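Local coordinates for protein probable glucarate dehydratase (PDB 3VDG) that probably catalyses the metal-dependent dehydration of D-glucarate to 5-keto-4-deoxyglucarate, as a member of the enolase superfamily, at residues T100-I103 and R104-S108; V80-E83 and R84-A87; A259-E262 and G263-Y267. All blocks are in the same frame, centred on the assembly; numbering follows the deposited sequence. Where two conformers were deposited one is given.

Contact 1: residues T100-I103 and R104-S108; sequences TNVI and RALIS
Ile-103 and Ile-107 meet one helical turn apart on the buried flank of helix 100-111. Their branches cross at an angle, with Ile-103 CG2 lying 4.1 Å from Ile-107 CD1. In Ile-107 the first torsion (chi1 -72°) swings CG1 to the side of its own backbone N, back toward the preceding turn, and CG1 rests 3.4 Å from Ile-103 O. What makes this the tightly packed part is enclosure by two other helices: Ile-92 of helix 79-92 touches both isoleucines, Ala-88 touches Ile-107, and Cys-143 of helix 131-151 closes on Ile-103.

Round the helix the burial lessens, although the side chains there come just as near each other. Val-102 and Leu-106 run side by side and point the same way, Val-102 CG1 being 3.9 Å from Leu-106 CD1, but both are partly open to solvent, and Ala-105 beside them is exposed. Ala-162 of the second subunit packs on Val-102, and Asn-101 ND2 bonds to Gly-161 O of that subunit, so this more open side also serves the dimer interface.

Four backbone bonds tie the turns together. Leu-106 N to Val-102 O is 2.9 Å, and Ala-105 N to Asn-101 O is 3.3 Å.

Arg-104 leaves the helix fully stretched from CG to NE. Thr-100 OG1 is hydrogen-bonded to Gln-324 NE2 and Arg-104 NE forms a salt bridge with Asp-133 OD1, and because the guanidinium of Arg-325 lies close to Arg-104 NH2, the carboxylate of Asp-133 probably offsets a concentration of positive charge where helix 100-111 packs against helices 131-151 and 323-336.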
loop_
_atom_site.group_PDB
_atom_site.type_symbol
_atom_site.label_atom_id
_atom_site.label_comp_id
_atom_site.label_asym_id
_atom_site.label_seq_id
_atom_site.Cartn_x
_atom_site.Cartn_y
_atom_site.Cartn_z
ATOM N N THR A 100 14.055 0.294 2.879
ATOM C CA THR A 100 13.621 -0.944 2.256
ATOM C C THR A 100 13.277 -0.784 0.765
ATOM O O THR A 100 13.449 -1.729 0.002
ATOM C CB THR A 100 12.467 -1.607 3.047
ATOM O OG1 THR A 100 11.429 -0.644 3.248
ATOM C CG2 THR A 100 12.991 -2.097 4.434
ATOM N N ASN A 101 12.828 0.401 0.344
ATOM C CA ASN A 101 12.581 0.643 -1.093
ATOM C C ASN A 101 13.883 0.495 -1.881
ATOM O O ASN A 101 13.940 -0.187 -2.908
ATOM C CB ASN A 101 12.019 2.043 -1.349
ATOM C CG ASN A 101 10.576 2.198 -0.882
ATOM O OD1 ASN A 101 9.823 1.229 -0.841
ATOM N ND2 ASN A 101 10.198 3.422 -0.505
ATOM N N VAL A 102 14.932 1.156 -1.393
ATOM C CA VAL A 102 16.235 1.095 -2.038
ATOM C C VAL A 102 16.762 -0.346 -2.021
ATOM O O VAL A 102 17.348 -0.811 -2.995
ATOM C CB VAL A 102 17.249 2.031 -1.313
ATOM C CG1 VAL A 102 18.676 1.641 -1.634
ATOM C CG2 VAL A 102 16.991 3.497 -1.677
ATOM N N ILE A 103 16.556 -1.046 -0.906
ATOM C CA ILE A 103 17.071 -2.397 -0.751
ATOM C C ILE A 103 16.437 -3.327 -1.788
ATOM O O ILE A 103 17.122 -4.153 -2.396
ATOM C CB ILE A 103 16.914 -2.908 0.702
ATOM C CG1 ILE A 103 17.981 -2.258 1.608
ATOM C CG2 ILE A 103 17.054 -4.426 0.797
ATOM C CD1 ILE A 103 17.649 -2.403 3.078
ATOM N N ARG A 104 15.136 -3.173 -2.038
ATOM C CA ARG A 104 14.524 -4.029 -3.055
ATOM C C ARG A 104 15.146 -3.761 -4.418
ATOM O O ARG A 104 15.412 -4.701 -5.196
ATOM C CB ARG A 104 12.999 -3.857 -3.142
ATOM C CG ARG A 104 12.344 -4.872 -4.086
ATOM C CD ARG A 104 10.857 -4.589 -4.289
ATOM N NE ARG A 104 10.227 -5.649 -5.087
ATOM C CZ ARG A 104 10.296 -5.732 -6.414
ATOM N NH1 ARG A 104 10.959 -4.809 -7.104
ATOM N NH2 ARG A 104 9.705 -6.746 -7.054
ATOM N N ALA A 105 15.362 -2.484 -4.731
ATOM C CA ALA A 105 15.891 -2.142 -6.048
ATOM C C ALA A 105 17.320 -2.692 -6.221
ATOM O O ALA A 105 17.679 -3.166 -7.298
ATOM C CB ALA A 105 15.852 -0.631 -6.276
ATOM N N LEU A 106 18.139 -2.615 -5.169
ATOM C CA LEU A 106 19.493 -3.192 -5.220
ATOM C C LEU A 106 19.455 -4.696 -5.456
ATOM O O LEU A 106 20.305 -5.263 -6.159
ATOM C CB LEU A 106 20.258 -2.901 -3.926
ATOM C CG LEU A 106 20.622 -1.430 -3.678
ATOM C CD1 LEU A 106 21.188 -1.222 -2.275
ATOM C CD2 LEU A 106 21.632 -0.979 -4.713
ATOM N N ILE A 107 18.476 -5.355 -4.851
ATOM C CA ILE A 107 18.329 -6.801 -4.996
ATOM C C ILE A 107 17.902 -7.134 -6.420
ATOM O O ILE A 107 18.413 -8.076 -7.014
ATOM C CB ILE A 107 17.362 -7.389 -3.956
ATOM C CG1 ILE A 107 18.031 -7.375 -2.578
ATOM C CG2 ILE A 107 16.988 -8.835 -4.311
ATOM C CD1 ILE A 107 17.120 -7.829 -1.452
ATOM N N SER A 108 16.991 -6.335 -6.974
ATOM C CA SER A 108 16.547 -6.542 -8.336
ATOM C C SER A 108 17.757 -6.431 -9.267
ATOM O O SER A 108 17.989 -7.311 -10.094
ATOM C CB SER A 108 15.475 -5.523 -8.715
ATOM O OG SER A 108 14.994 -5.779 -10.018
#

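Contact 2: residues V80-E83 and R84-A87; sequences VHLE and RLQA
Helix 79-92, the first long helix after the three-stranded antiparallel sheet, brings Val-80 against Arg-84 and His-81 against Leu-85 in successive i to i+4 pairs. The guanidinium of Arg-84 is laid flat on valine: Val-80 CG2 sits 3.6 Å above its plane, over the centre. That follows from the valine torsion (chi1 57°), which tucks CG1 between the backbone N and carbonyl carbon and leaves CG2 to face the arginine. The extended arginine chain runs back along the helix and passes Val-80 O, with CG 3.5 Å from that oxygen.

Water 1 lies at the guanidinium edge, in its plane, and accepts a bond from Arg-84 NH1 at 2.8 Å. The same water is 2.7 Å from His-81 ND1 and so bridges the two side chains. Asp-118 holds NH2 in a salt bridge, and Thr-75 OG1 is hydrogen-bonded to His-81 NE2, which fixes the imidazole at both nitrogens.

A sheet followed by helices is the layout of the N-terminal capping domain of the enolase superfamily, and the next pair faces its interior. Leu-85 CG makes a CH-pi contact with the His-81 ring, 4.2 Å from the centroid and displaced toward the rim. Leu-82 CD2 approaches Leu-85 CD1 at 4.2 Å, and both leucines touch Ala-59 of strand 55-65. Phe-139 and Pro-138 of helix 131-151 also pack on Leu-85.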
loop_
_atom_site.group_PDB
_atom_site.type_symbol
_atom_site.label_atom_id
_atom_site.label_comp_id
_atom_site.label_asym_id
_atom_site.label_seq_id
_atom_site.Cartn_x
_atom_site.Cartn_y
_atom_site.Cartn_z
ATOM N N VAL A 80 19.108 -23.048 -5.572
ATOM C CA VAL A 80 19.220 -21.813 -6.351
ATOM C C VAL A 80 18.777 -20.597 -5.510
ATOM O O VAL A 80 19.323 -19.507 -5.643
ATOM C CB VAL A 80 18.413 -21.924 -7.658
ATOM C CG1 VAL A 80 16.956 -22.254 -7.355
ATOM C CG2 VAL A 80 18.503 -20.638 -8.465
ATOM N N HIS A 81 17.796 -20.789 -4.629
ATOM C CA HIS A 81 17.356 -19.708 -3.740
ATOM C C HIS A 81 18.449 -19.316 -2.767
ATOM O O HIS A 81 18.664 -18.140 -2.516
ATOM C CB HIS A 81 16.079 -20.122 -2.986
ATOM C CG HIS A 81 15.347 -18.967 -2.317
ATOM N ND1 HIS A 81 14.898 -17.898 -2.998
ATOM C CD2 HIS A 81 14.947 -18.781 -0.985
ATOM C CE1 HIS A 81 14.260 -17.049 -2.148
ATOM N NE2 HIS A 81 14.300 -17.591 -0.915
ATOM N N LEU A 82 19.152 -20.290 -2.196
ATOM C CA LEU A 82 20.283 -19.985 -1.301
ATOM C C LEU A 82 21.366 -19.135 -1.975
ATOM O O LEU A 82 21.942 -18.219 -1.356
ATOM C CB LEU A 82 20.914 -21.269 -0.752
ATOM C CG LEU A 82 20.050 -22.098 0.193
ATOM C CD1 LEU A 82 20.842 -23.310 0.660
ATOM C CD2 LEU A 82 19.599 -21.266 1.388
ATOM N N GLU A 83 21.664 -19.451 -3.226
ATOM C CA GLU A 83 22.606 -18.658 -4.023
ATOM C C GLU A 83 22.087 -17.247 -4.235
ATOM O O GLU A 83 22.848 -16.280 -4.163
ATOM C CB GLU A 83 22.822 -19.290 -5.403
ATOM C CG GLU A 83 23.447 -20.674 -5.354
ATOM C CD GLU A 83 23.504 -21.346 -6.716
ATOM O OE1 GLU A 83 23.022 -20.754 -7.709
ATOM O OE2 GLU A 83 24.034 -22.474 -6.795
ATOM N N ARG A 84 20.800 -17.118 -4.543
ATOM C CA ARG A 84 20.227 -15.779 -4.707
ATOM C C ARG A 84 20.267 -14.993 -3.403
ATOM O O ARG A 84 20.535 -13.788 -3.409
ATOM C CB ARG A 84 18.786 -15.852 -5.231
ATOM C CG ARG A 84 18.739 -16.207 -6.720
ATOM C CD ARG A 84 17.355 -16.694 -7.119
ATOM N NE ARG A 84 17.301 -17.055 -8.537
ATOM C CZ ARG A 84 16.314 -17.748 -9.099
ATOM N NH1 ARG A 84 15.278 -18.156 -8.375
ATOM N NH2 ARG A 84 16.357 -18.023 -10.393
ATOM N N LEU A 85 19.983 -15.665 -2.293
ATOM C CA LEU A 85 20.001 -14.991 -1.002
ATOM C C LEU A 85 21.417 -14.467 -0.720
ATOM O O LEU A 85 21.577 -13.376 -0.182
ATOM C CB LEU A 85 19.555 -15.924 0.115
ATOM C CG LEU A 85 18.089 -16.358 0.095
ATOM C CD1 LEU A 85 17.852 -17.416 1.164
ATOM C CD2 LEU A 85 17.179 -15.154 0.292
ATOM N N GLN A 86 22.422 -15.233 -1.079
ATOM C CA GLN A 86 23.825 -14.815 -0.868
ATOM C C GLN A 86 24.139 -13.603 -1.734
ATOM O O GLN A 86 24.736 -12.701 -1.279
ATOM C CB GLN A 86 24.800 -15.962 -1.179
ATOM C CG GLN A 86 24.786 -17.065 -0.137
ATOM C CD GLN A 86 25.234 -16.568 1.226
ATOM O OE1 GLN A 86 26.156 -15.757 1.327
ATOM N NE2 GLN A 86 24.584 -17.045 2.276
ATOM N N ALA A 87 23.702 -13.594 -2.974
ATOM C CA ALA A 87 23.932 -12.449 -3.847
ATOM C C ALA A 87 23.207 -11.180 -3.324
ATOM O O ALA A 87 23.743 -10.074 -3.388
ATOM C CB ALA A 87 23.507 -12.774 -5.272
HETATM O O HOH W 1 14.606 -18.131 -5.697
#

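Contact 3: residues A259-E262 and G263-Y267; sequences AGLE and GVLEY
Leu-261 O accepts a bond from Val-264 N at 2.9 Å, and this closes a four-residue turn just after helix 251-260 has ended. Glu-262 and Gly-263 (phi/psi 77°/0°) occupy its two middle positions with the angles of a type II beta turn. At Gly-263 the positive phi suits a residue without a side chain, since a beta carbon there would run into Glu-262 O. The donor N-H comes in from above the carbonyl plane of Leu-261 instead of meeting a lone pair.

Beneath the turn, Leu-261 and Leu-265 cross at an angle and meet by their ends, CD1 to CD1 at 3.8 Å. The first torsion of Leu-265 (chi1 -65°) sets CG beside its own backbone N, and from there CD1 ends against Leu-261 CD1. A looser approach, Leu-265 CG to Leu-261 CB at 4.1 Å, lies nearer the backbone. Val-264 keeps close to the turn itself: its CB is 3.4 Å from Leu-261 O, and CG2 lies 3.7 Å from Glu-262 O.

In the (beta/alpha)7-beta barrel of this branch of the enolase superfamily, this is the link by which one helix of the outer layer returns to the next parallel strand, 267-269. The two leucines lie in the layer between helices and barrel, where Leu-243 of strand 241-244 and Val-229 of helix 222-235 touch both of them. Val-264 likewise spans these two elements, through Leu-241 and Val-229. On the outer side Glu-262 is exposed, its extended chain carrying the carboxylate away from the turn.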
loop_
_atom_site.group_PDB
_atom_site.type_symbol
_atom_site.label_atom_id
_atom_site.label_comp_id
_atom_site.label_asym_id
_atom_site.label_seq_id
_atom_site.Cartn_x
_atom_site.Cartn_y
_atom_site.Cartn_z
ATOM N N ALA A 259 -21.501 -26.840 -6.757
ATOM C CA ALA A 259 -22.954 -26.969 -6.626
ATOM C C ALA A 259 -23.271 -27.928 -5.499
ATOM O O ALA A 259 -24.130 -27.657 -4.668
ATOM C CB ALA A 259 -23.589 -27.440 -7.932
ATOM N N GLY A 260 -22.537 -29.034 -5.440
ATOM C CA GLY A 260 -22.748 -30.028 -4.409
ATOM C C GLY A 260 -22.374 -29.559 -3.023
ATOM O O GLY A 260 -22.863 -30.091 -2.042
ATOM N N LEU A 261 -21.497 -28.567 -2.920
ATOM C CA LEU A 261 -21.111 -28.070 -1.598
ATOM C C LEU A 261 -21.706 -26.686 -1.294
ATOM O O LEU A 261 -21.249 -25.982 -0.377
ATOM C CB LEU A 261 -19.582 -28.068 -1.438
ATOM C CG LEU A 261 -18.904 -29.444 -1.411
ATOM C CD1 LEU A 261 -17.386 -29.287 -1.373
ATOM C CD2 LEU A 261 -19.402 -30.285 -0.242
ATOM N N GLU A 262 -22.721 -26.295 -2.060
ATOM C CA GLU A 262 -23.399 -25.036 -1.801
ATOM C C GLU A 262 -23.767 -24.959 -0.318
ATOM O O GLU A 262 -24.286 -25.917 0.243
ATOM C CB GLU A 262 -24.658 -24.900 -2.665
ATOM C CG GLU A 262 -25.475 -23.661 -2.321
ATOM C CD GLU A 262 -26.469 -23.279 -3.402
ATOM O OE1 GLU A 262 -26.675 -24.079 -4.332
ATOM O OE2 GLU A 262 -27.039 -22.171 -3.332
ATOM N N GLY A 263 -23.466 -23.835 0.320
ATOM C CA GLY A 263 -23.834 -23.618 1.718
ATOM C C GLY A 263 -22.954 -24.329 2.730
ATOM O O GLY A 263 -23.172 -24.217 3.932
ATOM N N VAL A 264 -21.954 -25.064 2.256
ATOM C CA VAL A 264 -21.063 -25.787 3.154
ATOM C C VAL A 264 -19.677 -25.124 3.272
ATOM O O VAL A 264 -19.096 -25.079 4.367
ATOM C CB VAL A 264 -20.886 -27.259 2.707
ATOM C CG1 VAL A 264 -20.026 -28.014 3.704
ATOM C CG2 VAL A 264 -22.238 -27.951 2.569
ATOM N N LEU A 265 -19.150 -24.610 2.156
ATOM C CA LEU A 265 -17.797 -24.014 2.143
ATOM C C LEU A 265 -17.813 -22.515 2.337
ATOM O O LEU A 265 -18.631 -21.818 1.764
ATOM C CB LEU A 265 -17.078 -24.297 0.824
ATOM C CG LEU A 265 -16.739 -25.744 0.487
ATOM C CD1 LEU A 265 -16.061 -25.781 -0.881
ATOM C CD2 LEU A 265 -15.851 -26.376 1.551
ATOM N N GLU A 266 -16.871 -22.022 3.127
ATOM C CA GLU A 266 -16.625 -20.596 3.227
ATOM C C GLU A 266 -16.000 -20.074 1.925
ATOM O O GLU A 266 -16.366 -19.016 1.408
ATOM C CB GLU A 266 -15.689 -20.361 4.410
ATOM C CG GLU A 266 -15.271 -18.929 4.593
ATOM C CD GLU A 266 -14.541 -18.711 5.902
ATOM O OE1 GLU A 266 -13.434 -19.283 6.084
ATOM O OE2 GLU A 266 -15.096 -17.959 6.732
ATOM N N TYR A 267 -15.041 -20.809 1.375
ATOM C CA TYR A 267 -14.635 -20.550 -0.004
ATOM C C TYR A 267 -14.025 -21.813 -0.589
ATOM O O TYR A 267 -13.723 -22.741 0.143
ATOM C CB TYR A 267 -13.676 -19.347 -0.133
ATOM C CG TYR A 267 -12.397 -19.338 0.719
ATOM C CD1 TYR A 267 -12.198 -18.354 1.681
ATOM C CD2 TYR A 267 -11.371 -20.262 0.513
ATOM C CE1 TYR A 267 -11.029 -18.305 2.438
ATOM C CE2 TYR A 267 -10.196 -20.225 1.260
ATOM C CZ TYR A 267 -10.025 -19.242 2.221
ATOM O OH TYR A 267 -8.860 -19.185 2.985
#

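Contacts 1 and 2 sit on consecutive helices, with centres 15 Å apart and nearest atoms about 6 Å apart. They do not touch each other, but both pack on helix 131-151, and Ile-107 of contact 1 reaches helix 79-92 just beyond the end of contact 2. Contact 3 lies on the opposite side of the chain's centre, 43 Å from contact 1 and 42 Å from contact 2, centre to centre. It leads into strand 267-269, whose Glu-269 binds the sodium ion together with Asp-244 and Asn-292. The side chain of Leu-265 is about 12 Å from that ion, which probably occupies the site used by magnesium in this family.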